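Local structure of DUF1285 domain-containing protein (2RA9) at residues E23-W35 against K69-I81. The protein is of unknown function, has a fold built of repeated structural motifs and may take part in signal transduction. Sequence-based numbering, arbitrary orientation. Where two conformers were deposited one is given.
Sequences EVPLFDINALGDW and KVRVQVEDAPLLI. With EDO (1,2-ethanediol), chain C.
I29 and Q73 carry the central bond of a parallel strand pair that joins the two halves of a six-stranded mixed sheet: strand 27-29 pairs with 69-74, while every other neighbouring pair in the sheet runs antiparallel. I29 N meets Q73 O at 2.8 Å, F27 O accepts from Q73 N and I29 O from E75 N, a zigzag through alternate residues as parallel pairing requires. Where the pairing ends, side chains and a water take over the backbone's bonds. At the entry, E23 OE2 receives R71 N at 3.0 Å on its syn side; water 2 then bridges L26 N and R71 O. At the exit, the carboxylate of E75 reaches the type I turn N30-G33, with A31 N 2.9 Å from E75 OE1 and well above the carboxylate plane. The E75 side chain, with CG anti to the backbone N (chi1 -180°) and extended beyond, lies against A31 CB.

The buried face is apolar. I29 CG1 meets V72 CG1 at 3.9 Å, and its CD1 touches V74 CG2 and rests on one face of the W35 indole, 3.4 Å above the ring plane, toward the rim. F27 sets its CB against V72 CG2, and its ring stacks with Y37 and meets F50 edge-to-face.

Farther out, the R71 guanidinium pairs with E60, while the D76 carboxylate, bound by K129 and Y119, ties the link after strand 69-74 to the second sheet, which strand 79-86 enters; K129 NZ also bonds A31 O of the turn. Between the turn and that strand, water 5 lies in the plane of the indole, accepting from W35 NE1 at 3.0 Å and donating to both G33 O and P78 O.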
loop_
_atom_site.group_PDB
_atom_site.type_symbol
_atom_site.label_atom_id
_atom_site.label_comp_id
_atom_site.label_asym_id
_atom_site.label_seq_id
_atom_site.Cartn_x
_atom_site.Cartn_y
_atom_site.Cartn_z
ATOM N N GLU A 23 19.247 -5.269 13.077
ATOM C CA GLU A 23 18.472 -6.397 12.603
ATOM C C GLU A 23 18.385 -6.003 11.116
ATOM O O GLU A 23 17.616 -5.101 10.794
ATOM C CB GLU A 23 17.089 -6.442 13.282
ATOM C CG GLU A 23 16.217 -7.715 13.084
ATOM C CD GLU A 23 14.957 -7.505 12.226
ATOM O OE1 GLU A 23 15.114 -6.959 11.126
ATOM O OE2 GLU A 23 13.819 -7.915 12.624
ATOM N N VAL A 24 19.204 -6.590 10.223
ATOM C CA VAL A 24 18.916 -6.493 8.796
ATOM C C VAL A 24 17.537 -7.141 8.582
ATOM O O VAL A 24 17.313 -8.289 8.952
ATOM C CB VAL A 24 19.955 -7.262 7.917
ATOM C CG1 VAL A 24 19.559 -7.273 6.439
ATOM C CG2 VAL A 24 21.312 -6.689 8.078
ATOM N N PRO A 25 16.573 -6.394 8.024
ATOM C CA PRO A 25 15.268 -7.045 7.787
ATOM C C PRO A 25 15.364 -8.272 6.890
ATOM O O PRO A 25 16.074 -8.235 5.869
ATOM C CB PRO A 25 14.460 -5.942 7.115
ATOM C CG PRO A 25 15.125 -4.665 7.601
ATOM C CD PRO A 25 16.561 -4.985 7.630
ATOM N N LEU A 26 14.644 -9.331 7.257
ATOM C CA LEU A 26 14.617 -10.548 6.423
ATOM C C LEU A 26 13.618 -10.482 5.288
ATOM O O LEU A 26 13.721 -11.231 4.307
ATOM C CB LEU A 26 14.318 -11.796 7.284
ATOM C CG LEU A 26 15.315 -12.031 8.442
ATOM C CD1 LEU A 26 15.025 -13.345 9.179
ATOM C CD2 LEU A 26 16.748 -11.950 7.939
ATOM N N PHE A 27 12.629 -9.584 5.441
ATOM C CA PHE A 27 11.601 -9.356 4.432
ATOM C C PHE A 27 11.921 -8.043 3.744
ATOM O O PHE A 27 12.278 -7.046 4.393
ATOM C CB PHE A 27 10.215 -9.236 5.084
ATOM C CG PHE A 27 9.702 -10.525 5.688
ATOM C CD1 PHE A 27 10.047 -10.900 6.974
ATOM C CD2 PHE A 27 8.847 -11.345 4.981
ATOM C CE1 PHE A 27 9.598 -12.099 7.520
ATOM C CE2 PHE A 27 8.364 -12.540 5.516
ATOM C CZ PHE A 27 8.721 -12.922 6.784
ATOM N N ASP A 28 11.764 -8.049 2.415
ATOM C CA ASP A 28 12.037 -6.888 1.582
ATOM C C ASP A 28 10.865 -6.677 0.625
ATOM O O ASP A 28 10.376 -7.656 0.055
ATOM C CB ASP A 28 13.327 -7.098 0.757
ATOM C CG ASP A 28 14.596 -7.109 1.602
ATOM O OD1 ASP A 28 14.962 -6.044 2.123
ATOM O OD2 ASP A 28 15.220 -8.169 1.778
ATOM N N ILE A 29 10.432 -5.419 0.440
ATOM C CA ILE A 29 9.436 -5.039 -0.544
ATOM C C ILE A 29 10.093 -4.059 -1.500
ATOM O O ILE A 29 10.600 -3.021 -1.089
ATOM C CB ILE A 29 8.187 -4.407 0.083
ATOM C CG1 ILE A 29 7.640 -5.298 1.187
ATOM C CG2 ILE A 29 7.109 -4.174 -0.979
ATOM C CD1 ILE A 29 6.437 -4.745 1.913
ATOM N N ASN A 30 10.145 -4.412 -2.775
ATOM C CA ASN A 30 10.782 -3.520 -3.768
ATOM C C ASN A 30 9.824 -2.444 -4.237
ATOM O O ASN A 30 8.664 -2.373 -3.791
ATOM C CB ASN A 30 11.408 -4.304 -4.932
ATOM C CG ASN A 30 10.410 -4.919 -5.882
ATOM O OD1 ASN A 30 9.220 -4.580 -5.912
ATOM N ND2 ASN A 30 10.926 -5.836 -6.708
ATOM N N ALA A 31 10.332 -1.553 -5.093
ATOM C CA ALA A 31 9.598 -0.355 -5.480
ATOM C C ALA A 31 8.312 -0.696 -6.225
ATOM O O ALA A 31 7.349 0.098 -6.210
ATOM C CB ALA A 31 10.502 0.560 -6.307
ATOM N N LEU A 32 8.278 -1.867 -6.861
ATOM C CA LEU A 32 7.088 -2.321 -7.569
ATOM C C LEU A 32 6.109 -3.081 -6.668
ATOM O O LEU A 32 5.021 -3.449 -7.090
ATOM C CB LEU A 32 7.480 -3.137 -8.811
ATOM C CG LEU A 32 7.471 -2.275 -10.085
ATOM C CD1 LEU A 32 8.342 -2.858 -11.188
ATOM C CD2 LEU A 32 6.021 -2.116 -10.541
ATOM N N GLY A 33 6.489 -3.291 -5.412
ATOM C CA GLY A 33 5.596 -3.919 -4.435
ATOM C C GLY A 33 5.756 -5.405 -4.299
ATOM O O GLY A 33 4.964 -6.047 -3.622
ATOM N N ASP A 34 6.796 -5.960 -4.901
ATOM C CA ASP A 34 7.030 -7.387 -4.835
ATOM C C ASP A 34 7.839 -7.704 -3.591
ATOM O O ASP A 34 8.790 -6.982 -3.256
ATOM C CB ASP A 34 7.716 -7.892 -6.094
ATOM C CG ASP A 34 6.843 -7.754 -7.322
ATOM O OD1 ASP A 34 5.617 -7.865 -7.178
ATOM O OD2 ASP A 34 7.399 -7.523 -8.427
ATOM N N TRP A 35 7.500 -8.808 -2.922
ATOM C CA TRP A 35 8.133 -9.183 -1.662
ATOM C C TRP A 35 9.153 -10.298 -1.835
ATOM O O TRP A 35 8.946 -11.219 -2.620
ATOM C CB TRP A 35 7.076 -9.701 -0.674
ATOM C CG TRP A 35 6.080 -8.768 -0.165
ATOM C CD1 TRP A 35 5.274 -7.892 -0.881
ATOM C CD2 TRP A 35 5.688 -8.619 1.191
ATOM N NE1 TRP A 35 4.412 -7.235 -0.049
ATOM C CE2 TRP A 35 4.650 -7.650 1.233
ATOM C CE3 TRP A 35 6.124 -9.192 2.402
ATOM C CZ2 TRP A 35 4.040 -7.256 2.424
ATOM C CZ3 TRP A 35 5.534 -8.788 3.571
ATOM C CH2 TRP A 35 4.474 -7.857 3.570
ATOM N N LYS A 69 7.903 -10.209 16.380
ATOM C CA LYS A 69 7.817 -8.886 15.830
ATOM C C LYS A 69 9.118 -8.630 15.092
ATOM O O LYS A 69 10.175 -8.643 15.710
ATOM C CB LYS A 69 7.562 -7.818 16.905
ATOM C CG LYS A 69 6.273 -8.042 17.662
ATOM C CD LYS A 69 6.117 -7.085 18.833
ATOM C CE LYS A 69 4.898 -7.377 19.683
ATOM N NZ LYS A 69 4.880 -8.780 20.217
ATOM N N VAL A 70 9.025 -8.456 13.770
ATOM C CA VAL A 70 10.202 -8.429 12.940
ATOM C C VAL A 70 10.127 -7.275 11.923
ATOM O O VAL A 70 9.073 -6.794 11.607
ATOM C CB VAL A 70 10.448 -9.766 12.215
ATOM C CG1 VAL A 70 10.486 -10.927 13.211
ATOM C CG2 VAL A 70 9.408 -10.002 11.140
ATOM N N ARG A 71 11.302 -6.858 11.453
ATOM C CA ARG A 71 11.420 -5.738 10.547
ATOM C C ARG A 71 11.217 -6.147 9.085
ATOM O O ARG A 71 11.496 -7.275 8.680
ATOM C CB ARG A 71 12.777 -5.079 10.683
ATOM C CG ARG A 71 13.029 -4.471 12.038
ATOM C CD ARG A 71 14.375 -3.778 12.047
ATOM N NE ARG A 71 14.659 -3.034 13.283
ATOM C CZ ARG A 71 14.296 -1.778 13.541
ATOM N NH1 ARG A 71 13.603 -1.044 12.673
ATOM N NH2 ARG A 71 14.644 -1.232 14.699
ATOM N N VAL A 72 10.701 -5.190 8.326
ATOM C CA VAL A 72 10.560 -5.297 6.866
ATOM C C VAL A 72 11.224 -4.081 6.256
ATOM O O VAL A 72 11.000 -2.950 6.699
ATOM C CB VAL A 72 9.079 -5.315 6.460
ATOM C CG1 VAL A 72 8.895 -5.445 4.922
ATOM C CG2 VAL A 72 8.327 -6.434 7.208
ATOM N N GLN A 73 12.062 -4.298 5.230
ATOM C CA GLN A 73 12.658 -3.173 4.470
ATOM C C GLN A 73 11.749 -2.862 3.281
ATOM O O GLN A 73 11.311 -3.778 2.585
ATOM C CB GLN A 73 14.070 -3.527 3.978
ATOM C CG GLN A 73 14.827 -2.333 3.410
ATOM C CD GLN A 73 15.171 -1.272 4.511
ATOM O OE1 GLN A 73 14.998 -1.509 5.728
ATOM N NE2 GLN A 73 15.670 -0.116 4.077
ATOM N N VAL A 74 11.465 -1.586 3.064
ATOM C CA VAL A 74 10.523 -1.143 2.044
ATOM C C VAL A 74 11.239 -0.088 1.187
ATOM O O VAL A 74 11.709 0.925 1.694
ATOM C CB VAL A 74 9.231 -0.571 2.713
ATOM C CG1 VAL A 74 8.294 -0.001 1.664
ATOM C CG2 VAL A 74 8.523 -1.623 3.524
ATOM N N GLU A 75 11.365 -0.343 -0.107
ATOM C CA GLU A 75 12.089 0.549 -0.996
ATOM C C GLU A 75 11.373 1.869 -1.209
ATOM O O GLU A 75 12.017 2.921 -1.225
ATOM C CB GLU A 75 12.328 -0.123 -2.363
ATOM C CG GLU A 75 13.107 0.780 -3.357
ATOM C CD GLU A 75 13.466 0.122 -4.686
ATOM O OE1 GLU A 75 13.219 -1.094 -4.925
ATOM O OE2 GLU A 75 14.028 0.865 -5.525
ATOM N N ASP A 76 10.054 1.808 -1.391
ATOM C CA ASP A 76 9.240 2.963 -1.755
ATOM C C ASP A 76 7.985 2.928 -0.879
ATOM O O ASP A 76 8.062 3.336 0.271
ATOM C CB ASP A 76 8.948 2.942 -3.260
ATOM C CG ASP A 76 8.319 4.206 -3.760
ATOM O OD1 ASP A 76 7.956 5.103 -2.950
ATOM O OD2 ASP A 76 8.195 4.298 -5.004
ATOM N N ALA A 77 6.872 2.380 -1.375
ATOM C CA ALA A 77 5.674 2.164 -0.578
ATOM C C ALA A 77 5.465 0.653 -0.370
ATOM O O ALA A 77 5.881 -0.184 -1.193
ATOM C CB ALA A 77 4.470 2.709 -1.281
ATOM N N PRO A 78 4.838 0.285 0.731
ATOM C CA PRO A 78 4.689 -1.152 1.012
ATOM C C PRO A 78 3.719 -1.870 0.067
ATOM O O PRO A 78 3.780 -3.094 -0.072
ATOM C CB PRO A 78 4.123 -1.159 2.451
ATOM C CG PRO A 78 3.514 0.175 2.636
ATOM C CD PRO A 78 4.387 1.102 1.867
ATOM N N LEU A 79 2.820 -1.098 -0.557
ATOM C CA LEU A 79 1.761 -1.644 -1.372
ATOM C C LEU A 79 1.659 -0.832 -2.660
ATOM O O LEU A 79 1.841 0.376 -2.646
ATOM C CB LEU A 79 0.447 -1.582 -0.616
ATOM C CG LEU A 79 0.344 -2.541 0.582
ATOM C CD1 LEU A 79 -0.752 -2.181 1.487
ATOM C CD2 LEU A 79 0.243 -4.003 0.116
ATOM N N LEU A 80 1.389 -1.520 -3.774
ATOM C CA LEU A 80 1.158 -0.885 -5.060
ATOM C C LEU A 80 -0.339 -1.045 -5.404
ATOM O O LEU A 80 -0.841 -2.165 -5.606
ATOM C CB LEU A 80 1.993 -1.584 -6.140
ATOM C CG LEU A 80 1.953 -0.875 -7.510
ATOM C CD1 LEU A 80 2.857 0.330 -7.501
ATOM C CD2 LEU A 80 2.304 -1.845 -8.631
ATOM N N ILE A 81 -1.020 0.080 -5.502
ATOM C CA ILE A 81 -2.427 0.125 -5.846
ATOM C C ILE A 81 -2.606 -0.064 -7.354
ATOM O O ILE A 81 -2.045 0.665 -8.158
ATOM C CB ILE A 81 -3.065 1.426 -5.390
ATOM C CG1 ILE A 81 -3.138 1.460 -3.850
ATOM C CG2 ILE A 81 -4.478 1.588 -6.032
ATOM C CD1 ILE A 81 -3.483 2.816 -3.208
HETATM C C1 EDO C . 9.251 -10.863 20.180
HETATM O O1 EDO C . 9.471 -10.436 18.853
HETATM C C2 EDO C . 7.789 -10.685 20.537
HETATM O O2 EDO C . 7.504 -9.323 20.877
HETATM O O HOH W 1 13.044 -6.649 15.517
HETATM O O HOH W 2 12.981 -9.276 9.467
HETATM O O HOH W 3 8.508 -0.561 -1.753
HETATM O O HOH W 4 6.080 1.036 -3.901
HETATM O O HOH W 5 3.110 -5.190 -1.770
#